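NDP-rhamnosyltransferase (Saccharopolyspora spinosa, PDB 3TSA) belongs to the GT-B glycosyltransferases and is built of two Rossmann-like domains that face each other across a cleft. Local coordinates at residues V138-D146 against L177-A188; P196-G204 against G297-L305. All coordinates share one frame; numbering follows the deposited sequence.

Overall arrangement
Both contacts lie near the middle of this two-domain GT-B chain, and their centres are about 13 Å apart. Interaction 1 is buried and stays within the N-terminal domain. It joins two neighbouring parallel strands and the loops that follow them, through backbone bonds, aliphatic packing and a buried salt-bridge network. Interaction 2 is smaller and partly buried. It sets the loop 196-204, after the last strand of the same sheet, against a helix of the C-terminal domain, mostly through one tyrosine ring and a few polar links. The two contacts touch: Gly144 and the Trp143 carbonyl pack on the Phe300 ring, and Asp180 and Val197 probably share a backbone hydrogen bond.

Interaction 1: V138-D146 against L177-A188; sequences VVLHRWGVD and LILDPCPPSLQA
Arg142 and Asp180 form the salt bridge of this contact, with Arg142 NH1 2.9 Å from Asp180 OD2. The guanidinium and carboxylate planes are 77° apart, and NH1 comes from above the carboxylate plane. Ile178 CG2 lies over the centre of one guanidinium face, 3.8 Å from CZ of Arg142. The arginine chain runs extended from CG to NE, which carries its head past Ile178 to the acid. Asp146 completes the salt-bridge network: its OD2 takes Arg142 NE at 2.7 Å through its anti lone pair. Gln187 uses both ends of its amide. Gln187 NE2 donates to Gly144 O at 3.1 Å, and Gln187 OE1 accepts from Asp146 N at 2.8 Å. The bend at chi2 (57°) turns this amide back toward the 144-146 backbone. Gln187 NE2 also reaches Asp180 OD2, from the same face as NH1. Behind these groups, strands 138-141 and 177-180 run parallel, as the two strands of a beta-alpha-beta unit with helix 151-166 between them. Leu140 N bonds to Leu177 O, Leu179 N to Leu140 O, and Arg142 N to Leu179 O. On the sheet face of Val139 and His141, Val139 CG1 packs 3.6 Å from Leu179 CG. Asp180 OD1 accepts from Cys182 N in an Asx turn. In the second shell, Arg142 NH2 bonds to Pro192 O, and Asp146 OD1 to Thr148 OG1.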
loop_
_atom_site.group_PDB
_atom_site.type_symbol
_atom_site.label_atom_id
_atom_site.label_comp_id
_atom_site.label_asym_id
_atom_site.label_seq_id
_atom_site.Cartn_x
_atom_site.Cartn_y
_atom_site.Cartn_z
ATOM N N VAL A 138 4.069 -3.268 -23.460
ATOM C CA VAL A 138 4.134 -4.248 -22.409
ATOM C C VAL A 138 5.488 -4.110 -21.753
ATOM O O VAL A 138 6.527 -4.237 -22.423
ATOM C CB VAL A 138 3.868 -5.678 -22.930
ATOM C CG1 VAL A 138 4.217 -6.712 -21.875
ATOM C CG2 VAL A 138 2.381 -5.835 -23.284
ATOM N N VAL A 139 5.467 -3.905 -20.441
ATOM C CA VAL A 139 6.707 -3.940 -19.673
ATOM C C VAL A 139 6.615 -5.225 -18.878
ATOM O O VAL A 139 5.687 -5.409 -18.041
ATOM C CB VAL A 139 6.806 -2.741 -18.727
ATOM C CG1 VAL A 139 8.055 -2.893 -17.781
ATOM C CG2 VAL A 139 6.972 -1.362 -19.514
ATOM N N LEU A 140 7.526 -6.156 -19.139
ATOM C CA LEU A 140 7.520 -7.413 -18.403
ATOM C C LEU A 140 8.223 -7.180 -17.042
ATOM O O LEU A 140 9.157 -6.377 -16.925
ATOM C CB LEU A 140 8.274 -8.557 -19.176
ATOM C CG LEU A 140 7.484 -9.214 -20.309
ATOM C CD1 LEU A 140 8.218 -10.543 -20.684
ATOM C CD2 LEU A 140 6.004 -9.440 -19.939
ATOM N N HIS A 141 7.772 -7.908 -16.020
ATOM C CA HIS A 141 8.400 -7.834 -14.681
ATOM C C HIS A 141 8.825 -9.205 -14.154
ATOM O O HIS A 141 7.978 -10.074 -13.926
ATOM C CB HIS A 141 7.389 -7.200 -13.698
ATOM C CG HIS A 141 8.012 -6.741 -12.422
ATOM N ND1 HIS A 141 8.275 -7.614 -11.391
ATOM C CD2 HIS A 141 8.454 -5.522 -12.014
ATOM C CE1 HIS A 141 8.849 -6.953 -10.397
ATOM N NE2 HIS A 141 8.987 -5.690 -10.749
ATOM N N ARG A 142 10.121 -9.386 -13.913
ATOM C CA ARG A 142 10.614 -10.585 -13.271
ATOM C C ARG A 142 10.381 -10.487 -11.780
ATOM O O ARG A 142 10.565 -9.421 -11.177
ATOM C CB ARG A 142 12.118 -10.709 -13.512
ATOM C CG ARG A 142 12.347 -11.133 -14.950
ATOM C CD ARG A 142 13.839 -11.093 -15.311
ATOM N NE ARG A 142 13.962 -11.720 -16.674
ATOM C CZ ARG A 142 14.912 -11.322 -17.544
ATOM N NH1 ARG A 142 15.866 -10.410 -17.176
ATOM N NH2 ARG A 142 14.916 -11.844 -18.796
ATOM N N TRP A 143 10.019 -11.620 -11.180
ATOM C CA TRP A 143 9.979 -11.634 -9.693
ATOM C C TRP A 143 11.352 -11.940 -9.090
ATOM O O TRP A 143 11.605 -11.683 -7.889
ATOM C CB TRP A 143 8.905 -12.613 -9.214
ATOM C CG TRP A 143 9.322 -14.017 -9.581
ATOM C CD1 TRP A 143 10.148 -14.818 -8.862
ATOM C CD2 TRP A 143 9.090 -14.664 -10.810
ATOM N NE1 TRP A 143 10.403 -15.979 -9.544
ATOM C CE2 TRP A 143 9.764 -15.922 -10.749
ATOM C CE3 TRP A 143 8.322 -14.354 -11.943
ATOM C CZ2 TRP A 143 9.730 -16.842 -11.780
ATOM C CZ3 TRP A 143 8.279 -15.273 -12.986
ATOM C CH2 TRP A 143 8.993 -16.522 -12.894
ATOM N N GLY A 144 12.255 -12.482 -9.901
ATOM C CA GLY A 144 13.568 -12.865 -9.383
ATOM C C GLY A 144 14.353 -13.653 -10.448
ATOM O O GLY A 144 14.470 -13.196 -11.563
ATOM N N VAL A 145 14.888 -14.814 -10.068
ATOM C CA VAL A 145 15.580 -15.690 -11.045
ATOM C C VAL A 145 14.539 -16.132 -12.084
ATOM O O VAL A 145 13.377 -16.443 -11.724
ATOM C CB VAL A 145 16.225 -16.894 -10.339
ATOM C CG1 VAL A 145 16.819 -17.850 -11.375
ATOM C CG2 VAL A 145 17.333 -16.401 -9.405
ATOM N N ASP A 146 14.903 -16.030 -13.351
ATOM C CA ASP A 146 13.908 -16.228 -14.465
ATOM C C ASP A 146 14.425 -17.399 -15.289
ATOM O O ASP A 146 15.330 -17.219 -16.098
ATOM C CB ASP A 146 13.858 -14.934 -15.321
ATOM C CG ASP A 146 12.889 -15.059 -16.523
ATOM O OD1 ASP A 146 12.305 -16.163 -16.754
ATOM O OD2 ASP A 146 12.685 -14.054 -17.207
ATOM N N LEU A 177 10.169 -3.843 -22.771
ATOM C CA LEU A 177 11.145 -3.648 -21.701
ATOM C C LEU A 177 10.919 -4.868 -20.768
ATOM O O LEU A 177 9.787 -5.335 -20.630
ATOM C CB LEU A 177 10.758 -2.332 -20.981
ATOM C CG LEU A 177 11.599 -1.901 -19.806
ATOM C CD1 LEU A 177 13.060 -1.823 -20.268
ATOM C CD2 LEU A 177 11.111 -0.560 -19.208
ATOM N N ILE A 178 11.982 -5.390 -20.154
ATOM C CA ILE A 178 11.823 -6.384 -19.027
ATOM C C ILE A 178 12.422 -5.722 -17.807
ATOM O O ILE A 178 13.558 -5.174 -17.915
ATOM C CB ILE A 178 12.646 -7.654 -19.295
ATOM C CG1 ILE A 178 12.128 -8.258 -20.630
ATOM C CG2 ILE A 178 12.390 -8.620 -18.178
ATOM C CD1 ILE A 178 12.989 -9.454 -21.187
ATOM N N LEU A 179 11.696 -5.703 -16.669
ATOM C CA LEU A 179 12.334 -5.147 -15.450
ATOM C C LEU A 179 12.825 -6.330 -14.607
ATOM O O LEU A 179 12.123 -7.327 -14.502
ATOM C CB LEU A 179 11.357 -4.337 -14.617
ATOM C CG LEU A 179 10.731 -3.167 -15.390
ATOM C CD1 LEU A 179 9.818 -2.470 -14.385
ATOM C CD2 LEU A 179 11.771 -2.191 -15.823
ATOM N N ASP A 180 14.012 -6.202 -14.005
ATOM C CA ASP A 180 14.631 -7.351 -13.329
ATOM C C ASP A 180 15.205 -6.911 -11.977
ATOM O O ASP A 180 16.239 -6.186 -11.932
ATOM C CB ASP A 180 15.784 -7.874 -14.291
ATOM C CG ASP A 180 16.336 -9.162 -13.830
ATOM O OD1 ASP A 180 15.982 -9.607 -12.704
ATOM O OD2 ASP A 180 17.143 -9.765 -14.620
ATOM N N PRO A 181 14.624 -7.414 -10.837
ATOM C CA PRO A 181 15.161 -7.105 -9.537
ATOM C C PRO A 181 16.213 -8.153 -9.051
ATOM O O PRO A 181 16.781 -8.022 -7.967
ATOM C CB PRO A 181 13.914 -7.182 -8.649
ATOM C CG PRO A 181 13.111 -8.417 -9.233
ATOM C CD PRO A 181 13.367 -8.209 -10.800
ATOM N N CYS A 182 16.451 -9.204 -9.845
ATOM C CA CYS A 182 17.461 -10.160 -9.426
ATOM C C CYS A 182 18.916 -9.624 -9.445
ATOM O O CYS A 182 19.320 -8.983 -10.405
ATOM C CB CYS A 182 17.359 -11.383 -10.395
ATOM S SG CYS A 182 18.391 -12.793 -9.878
ATOM N N PRO A 183 19.685 -9.850 -8.370
ATOM C CA PRO A 183 21.096 -9.515 -8.394
ATOM C C PRO A 183 21.700 -10.088 -9.702
ATOM O O PRO A 183 21.516 -11.259 -9.997
ATOM C CB PRO A 183 21.617 -10.206 -7.119
ATOM C CG PRO A 183 20.413 -10.214 -6.187
ATOM C CD PRO A 183 19.270 -10.502 -7.100
ATOM N N PRO A 184 22.360 -9.264 -10.585
ATOM C CA PRO A 184 22.771 -9.826 -11.893
ATOM C C PRO A 184 23.666 -11.041 -11.791
ATOM O O PRO A 184 23.596 -11.901 -12.668
ATOM C CB PRO A 184 23.546 -8.674 -12.541
ATOM C CG PRO A 184 22.691 -7.432 -12.036
ATOM C CD PRO A 184 22.387 -7.778 -10.545
ATOM N N SER A 185 24.501 -11.132 -10.739
ATOM C CA SER A 185 25.446 -12.291 -10.644
ATOM C C SER A 185 24.637 -13.565 -10.428
ATOM O O SER A 185 25.177 -14.646 -10.674
ATOM C CB SER A 185 26.472 -12.146 -9.496
ATOM O OG SER A 185 25.777 -12.158 -8.241
ATOM N N LEU A 186 23.388 -13.463 -9.944
ATOM C CA LEU A 186 22.570 -14.701 -9.688
ATOM C C LEU A 186 21.577 -15.012 -10.780
ATOM O O LEU A 186 20.913 -16.057 -10.714
ATOM C CB LEU A 186 21.742 -14.540 -8.394
ATOM C CG LEU A 186 22.600 -14.190 -7.162
ATOM C CD1 LEU A 186 21.651 -13.915 -6.027
ATOM C CD2 LEU A 186 23.576 -15.355 -6.795
ATOM N N GLN A 187 21.437 -14.178 -11.818
ATOM C CA GLN A 187 20.358 -14.423 -12.758
ATOM C C GLN A 187 20.728 -15.568 -13.688
ATOM O O GLN A 187 21.912 -15.762 -13.982
ATOM C CB GLN A 187 20.086 -13.081 -13.502
ATOM C CG GLN A 187 18.875 -13.122 -14.557
ATOM C CD GLN A 187 17.617 -13.547 -13.865
ATOM O OE1 GLN A 187 17.369 -14.737 -13.752
ATOM N NE2 GLN A 187 16.811 -12.607 -13.439
ATOM N N ALA A 188 19.746 -16.391 -14.128
ATOM C CA ALA A 188 19.970 -17.471 -15.053
ATOM C C ALA A 188 20.701 -16.955 -16.306
ATOM O O ALA A 188 20.352 -15.875 -16.879
ATOM C CB ALA A 188 18.606 -18.113 -15.450
#

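Interaction 2: P196-G204 against G297-L305; sequences PVQYVPYNG and GTAFTATRL
Tyr199 lays its ring over the first carbon of the Phe300 side chain. Phe300 CB stands 3.6 Å from the centroid of the Tyr199 ring, 10° off the normal, a CH-pi contact. The Phe300 ring itself turns its edge to the same tyrosine ring. This makes a T-shaped pair with centroids 5.7 Å apart and planes at 81°. The Tyr199 side chain leaves the backbone with CG anti to N, which carries the ring out over Phe300 CB. Pro201 packs its CB against Thr301, 4.0 Å from Thr301 CG2, and sets its CG near Arg304 CG.

The polar contacts gather at Thr301. Asn203 ND2 donates to Thr301 OG1 at 3.0 Å, nearly straight (169°) and in the amide plane. Thr301 OG1 in turn donates a hydrogen bond to Gly297 O, one turn back in the helix. That carbonyl also takes Thr301 N, from the opposite face of its plane. Tyr199 OH lies 3.1 Å from Thr301 OG1, which sits at the edge of the tyrosine ring. A further link goes through water. One molecule donates to Tyr199 O at 2.6 Å and accepts from Arg304 NE at 3.1 Å, in the guanidinium plane.

The contact joins the two domains of the GT-B fold. Loop 196-204 follows strand 195-196 of the N-terminal sheet, and helix 296-304 belongs to the C-terminal domain. Asn203 OD1 is held by the backbone N of Asn281. Val200 and Tyr202 pack on helix 19-27, and Arg304 packs on helix 358-371. Thr298 and Ala302 of helix 296-304 rest on strand 289-292.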
loop_
_atom_site.group_PDB
_atom_site.type_symbol
_atom_site.label_atom_id
_atom_site.label_comp_id
_atom_site.label_asym_id
_atom_site.label_seq_id
_atom_site.Cartn_x
_atom_site.Cartn_y
_atom_site.Cartn_z
ATOM N N PRO A 196 17.579 -2.956 -14.651
ATOM C CA PRO A 196 17.606 -3.173 -13.194
ATOM C C PRO A 196 16.521 -2.405 -12.497
ATOM O O PRO A 196 16.310 -1.245 -12.842
ATOM C CB PRO A 196 19.010 -2.700 -12.733
ATOM C CG PRO A 196 19.482 -1.707 -13.927
ATOM C CD PRO A 196 18.738 -2.186 -15.165
ATOM N N VAL A 197 15.872 -3.051 -11.510
ATOM C CA VAL A 197 15.042 -2.294 -10.559
ATOM C C VAL A 197 15.383 -2.813 -9.176
ATOM O O VAL A 197 15.306 -4.029 -8.952
ATOM C CB VAL A 197 13.506 -2.323 -10.899
ATOM C CG1 VAL A 197 12.886 -3.791 -10.911
ATOM C CG2 VAL A 197 12.730 -1.475 -9.918
ATOM N N GLN A 198 15.711 -1.928 -8.226
ATOM C CA GLN A 198 16.137 -2.357 -6.878
ATOM C C GLN A 198 14.978 -3.050 -6.110
ATOM O O GLN A 198 13.840 -2.523 -6.009
ATOM C CB GLN A 198 16.606 -1.112 -6.051
ATOM C CG GLN A 198 17.267 -1.528 -4.810
ATOM C CD GLN A 198 17.902 -0.418 -4.057
ATOM O OE1 GLN A 198 18.497 0.534 -4.628
ATOM N NE2 GLN A 198 17.889 -0.566 -2.768
ATOM N N TYR A 199 15.290 -4.230 -5.557
ATOM C CA TYR A 199 14.320 -4.981 -4.724
ATOM C C TYR A 199 14.074 -4.130 -3.471
ATOM O O TYR A 199 15.043 -3.763 -2.792
ATOM C CB TYR A 199 14.920 -6.376 -4.364
ATOM C CG TYR A 199 13.929 -7.108 -3.475
ATOM C CD1 TYR A 199 12.696 -7.583 -4.013
ATOM C CD2 TYR A 199 14.153 -7.203 -2.132
ATOM C CE1 TYR A 199 11.724 -8.153 -3.190
ATOM C CE2 TYR A 199 13.211 -7.835 -1.304
ATOM C CZ TYR A 199 12.006 -8.275 -1.827
ATOM O OH TYR A 199 11.066 -8.836 -0.923
ATOM N N VAL A 200 12.788 -3.909 -3.139
ATOM C CA VAL A 200 12.423 -3.251 -1.876
ATOM C C VAL A 200 11.670 -4.313 -1.123
ATOM O O VAL A 200 10.684 -4.828 -1.615
ATOM C CB VAL A 200 11.477 -2.089 -2.142
ATOM C CG1 VAL A 200 10.953 -1.539 -0.793
ATOM C CG2 VAL A 200 12.263 -1.007 -2.833
ATOM N N PRO A 201 12.124 -4.626 0.087
ATOM C CA PRO A 201 11.419 -5.705 0.758
ATOM C C PRO A 201 9.971 -5.295 0.994
ATOM O O PRO A 201 9.673 -4.183 1.474
ATOM C CB PRO A 201 12.220 -5.901 2.068
ATOM C CG PRO A 201 13.613 -5.519 1.673
ATOM C CD PRO A 201 13.390 -4.274 0.758
ATOM N N TYR A 202 9.067 -6.119 0.532
ATOM C CA TYR A 202 7.675 -6.004 0.890
ATOM C C TYR A 202 7.265 -7.375 1.182
ATOM O O TYR A 202 7.226 -8.226 0.291
ATOM C CB TYR A 202 6.791 -5.480 -0.260
ATOM C CG TYR A 202 5.338 -5.502 0.129
ATOM C CD1 TYR A 202 4.870 -4.692 1.190
ATOM C CD2 TYR A 202 4.444 -6.388 -0.491
ATOM C CE1 TYR A 202 3.507 -4.767 1.574
ATOM C CE2 TYR A 202 3.044 -6.496 -0.115
ATOM C CZ TYR A 202 2.610 -5.606 0.936
ATOM O OH TYR A 202 1.285 -5.692 1.391
ATOM N N ASN A 203 6.931 -7.583 2.459
ATOM C CA ASN A 203 6.502 -8.886 2.920
ATOM C C ASN A 203 5.121 -8.818 3.594
ATOM O O ASN A 203 4.855 -9.578 4.551
ATOM C CB ASN A 203 7.498 -9.409 3.957
ATOM C CG ASN A 203 8.944 -9.031 3.669
ATOM O OD1 ASN A 203 9.586 -8.341 4.478
ATOM N ND2 ASN A 203 9.478 -9.538 2.569
ATOM N N GLY A 204 4.271 -7.890 3.155
ATOM C CA GLY A 204 2.912 -7.800 3.687
ATOM C C GLY A 204 2.905 -6.760 4.801
ATOM O O GLY A 204 3.933 -6.183 5.157
ATOM N N GLY A 297 10.709 -13.463 -2.397
ATOM C CA GLY A 297 10.473 -12.380 -1.395
ATOM C C GLY A 297 11.275 -12.601 -0.094
ATOM O O GLY A 297 12.022 -11.705 0.373
ATOM N N THR A 298 11.215 -13.836 0.421
ATOM C CA THR A 298 11.997 -14.221 1.625
ATOM C C THR A 298 13.478 -14.081 1.294
ATOM O O THR A 298 14.249 -13.432 2.051
ATOM C CB THR A 298 11.619 -15.592 2.081
ATOM O OG1 THR A 298 10.239 -15.552 2.578
ATOM C CG2 THR A 298 12.625 -16.080 3.187
ATOM N N ALA A 299 13.873 -14.665 0.160
ATOM C CA ALA A 299 15.335 -14.736 -0.157
ATOM C C ALA A 299 15.915 -13.370 -0.512
ATOM O O ALA A 299 17.036 -13.049 -0.094
ATOM C CB ALA A 299 15.577 -15.749 -1.281
ATOM N N PHE A 300 15.190 -12.575 -1.303
ATOM C CA PHE A 300 15.714 -11.286 -1.676
ATOM C C PHE A 300 15.702 -10.340 -0.466
ATOM O O PHE A 300 16.560 -9.460 -0.366
ATOM C CB PHE A 300 14.933 -10.689 -2.868
ATOM C CG PHE A 300 15.274 -11.293 -4.197
ATOM C CD1 PHE A 300 16.062 -12.452 -4.347
ATOM C CD2 PHE A 300 14.766 -10.704 -5.319
ATOM C CE1 PHE A 300 16.350 -12.981 -5.682
ATOM C CE2 PHE A 300 15.090 -11.171 -6.593
ATOM C CZ PHE A 300 15.844 -12.346 -6.761
ATOM N N THR A 301 14.763 -10.531 0.475
ATOM C CA THR A 301 14.763 -9.688 1.668
ATOM C C THR A 301 16.002 -10.043 2.475
ATOM O O THR A 301 16.710 -9.148 2.945
ATOM C CB THR A 301 13.500 -9.885 2.504
ATOM O OG1 THR A 301 12.381 -9.379 1.779
ATOM C CG2 THR A 301 13.575 -9.193 3.839
ATOM N N ALA A 302 16.252 -11.365 2.667
ATOM C CA ALA A 302 17.445 -11.792 3.354
ATOM C C ALA A 302 18.700 -11.210 2.631
ATOM O O ALA A 302 19.582 -10.640 3.306
ATOM C CB ALA A 302 17.518 -13.324 3.489
ATOM N N THR A 303 18.751 -11.347 1.308
ATOM C CA THR A 303 19.983 -11.011 0.540
ATOM C C THR A 303 20.196 -9.478 0.648
ATOM O O THR A 303 21.309 -9.017 0.982
ATOM C CB THR A 303 19.824 -11.466 -0.894
ATOM O OG1 THR A 303 19.834 -12.877 -0.841
ATOM C CG2 THR A 303 21.052 -11.044 -1.727
ATOM N N ARG A 304 19.107 -8.727 0.506
ATOM C CA ARG A 304 19.142 -7.242 0.676
ATOM C C ARG A 304 19.765 -6.799 2.008
ATOM O O ARG A 304 20.534 -5.813 2.084
ATOM C CB ARG A 304 17.727 -6.631 0.436
ATOM C CG ARG A 304 17.644 -5.150 0.715
ATOM C CD ARG A 304 18.577 -4.268 -0.135
ATOM N NE ARG A 304 18.462 -2.868 0.300
ATOM C CZ ARG A 304 19.170 -2.317 1.282
ATOM N NH1 ARG A 304 20.090 -3.027 1.951
ATOM N NH2 ARG A 304 18.952 -1.032 1.594
ATOM N N LEU A 305 19.483 -7.551 3.079
ATOM C CA LEU A 305 19.895 -7.230 4.407
ATOM C C LEU A 305 21.258 -7.887 4.788
ATOM O O LEU A 305 21.710 -7.810 5.939
ATOM C CB LEU A 305 18.742 -7.602 5.375
ATOM C CG LEU A 305 17.436 -6.814 5.334
ATOM C CD1 LEU A 305 16.456 -7.406 6.382
ATOM C CD2 LEU A 305 17.822 -5.357 5.603
HETATM O O HOH W 1 16.012 -1.864 -1.254
#